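Local coordinates for protein DNA helicase RecQ (Deinococcus radiodurans, PDB 4Q48) that probably couples ATP hydrolysis to the unwinding of duplex DNA, translocating in the 3'-5' direction, and binds a zinc ion in its catalytic core, at residues D356-E359 and E360-R363. Numbering follows the deposited sequence.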
loop_
_atom_site.group_PDB
_atom_site.type_symbol
_atom_site.label_atom_id
_atom_site.label_comp_id
_atom_site.label_asym_id
_atom_site.label_seq_id
_atom_site.Cartn_x
_atom_site.Cartn_y
_atom_site.Cartn_z
ATOM N N ASP A 356 16.260 -4.771 17.622
ATOM C CA ASP A 356 17.349 -3.821 17.839
ATOM C C ASP A 356 17.284 -2.718 16.785
ATOM O O ASP A 356 18.209 -1.930 16.621
ATOM C CB ASP A 356 18.715 -4.529 17.804
ATOM C CG ASP A 356 19.621 -4.100 18.957
ATOM O OD1 ASP A 356 19.429 -2.973 19.466
ATOM O OD2 ASP A 356 20.518 -4.883 19.355
ATOM N N ALA A 357 16.147 -2.646 16.108
ATOM C CA ALA A 357 15.915 -1.666 15.065
ATOM C C ALA A 357 16.069 -0.234 15.585
ATOM O O ALA A 357 16.030 -0.005 16.795
ATOM C CB ALA A 357 14.532 -1.872 14.462
ATOM N N PRO A 358 16.344 0.718 14.672
ATOM C CA PRO A 358 16.367 2.160 14.937
ATOM C C PRO A 358 15.004 2.745 15.247
ATOM O O PRO A 358 13.972 2.184 14.900
ATOM C CB PRO A 358 16.906 2.749 13.634
ATOM C CG PRO A 358 17.733 1.682 13.086
ATOM C CD PRO A 358 16.982 0.414 13.380
ATOM N N GLU A 359 15.033 3.914 15.868
ATOM C CA GLU A 359 13.847 4.545 16.409
ATOM C C GLU A 359 12.674 4.632 15.439
ATOM O O GLU A 359 11.573 4.202 15.762
ATOM C CB GLU A 359 14.220 5.955 16.874
ATOM C CG GLU A 359 15.056 5.973 18.141
ATOM C CD GLU A 359 15.586 7.357 18.454
ATOM O OE1 GLU A 359 15.451 8.251 17.570
ATOM O OE2 GLU A 359 16.131 7.543 19.579
ATOM N N GLU A 360 12.924 5.109 14.225
ATOM C CA GLU A 360 11.835 5.303 13.265
ATOM C C GLU A 360 11.328 3.990 12.709
ATOM O O GLU A 360 10.181 3.905 12.312
ATOM C CB GLU A 360 12.256 6.250 12.137
ATOM C CG GLU A 360 13.470 5.807 11.336
ATOM C CD GLU A 360 14.794 6.258 11.972
ATOM O OE1 GLU A 360 14.760 7.102 12.899
ATOM O OE2 GLU A 360 15.869 5.777 11.539
ATOM N N VAL A 361 12.149 2.951 12.726
ATOM C CA VAL A 361 11.686 1.658 12.251
ATOM C C VAL A 361 10.744 1.026 13.287
ATOM O O VAL A 361 9.754 0.380 12.932
ATOM C CB VAL A 361 12.858 0.724 11.947
ATOM C CG1 VAL A 361 12.350 -0.633 11.449
ATOM C CG2 VAL A 361 13.749 1.371 10.914
ATOM N N LYS A 362 11.061 1.214 14.566
ATOM C CA LYS A 362 10.171 0.816 15.659
ATOM C C LYS A 362 8.859 1.613 15.621
ATOM O O LYS A 362 7.802 1.115 16.026
ATOM C CB LYS A 362 10.851 1.011 17.018
ATOM C CG LYS A 362 11.736 -0.126 17.438
ATOM C CD LYS A 362 12.042 -0.033 18.913
ATOM C CE LYS A 362 12.436 -1.384 19.452
ATOM N NZ LYS A 362 13.364 -2.021 18.484
ATOM N N ARG A 363 8.953 2.859 15.169
ATOM C CA ARG A 363 7.802 3.723 15.062
ATOM C C ARG A 363 6.908 3.289 13.908
ATOM O O ARG A 363 5.690 3.200 14.057
ATOM C CB ARG A 363 8.241 5.170 14.879
ATOM C CG ARG A 363 7.079 6.137 14.779
ATOM C CD ARG A 363 7.517 7.582 14.930
ATOM N NE ARG A 363 6.386 8.496 14.771
ATOM C CZ ARG A 363 6.501 9.776 14.426
ATOM N NH1 ARG A 363 7.702 10.304 14.200
ATOM N NH2 ARG A 363 5.417 10.533 14.310
#
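Two backbone amides converge on the carbonyl oxygen of Pro358. Lys362 N gives the straighter bond, 3.1 Å to Pro358 O. Val361 N reaches Pro358 O at 2.9 Å, but only weakly. One residue further, Arg363 N donates to Glu359 O over 3.0 Å. Proline is tolerated at the N-cap because the position asks for no N-H donation; its ring cannot cap as Ser, Thr, Asp or Asn can, so Pro358 contributes through its carbonyl. Its ring lies alongside Val361, both pointing the same way, with Pro358 CD 4.2 Å from Val361 CG2. The other methyl, CG1, is anti to the backbone N (chi1 180°) and meets Ala357 CB at 3.9 Å; the small alanine and branched valine thus join loop to helix. The long chain of Lys362, bent at its last torsion, runs back past the helix start, where NZ makes a weak hydrogen bond to Ser355 O. Arg363 extends away instead, and its NH2 forms a salt bridge with Asp486. Glu359 and Glu360 suit the first two helical residues, since negative charge there should interact favourably with the helix dipole. The arrangement is the first turn of helix 359-376 in the RecQ zinc-binding region, with Pro358 at the N-cap position.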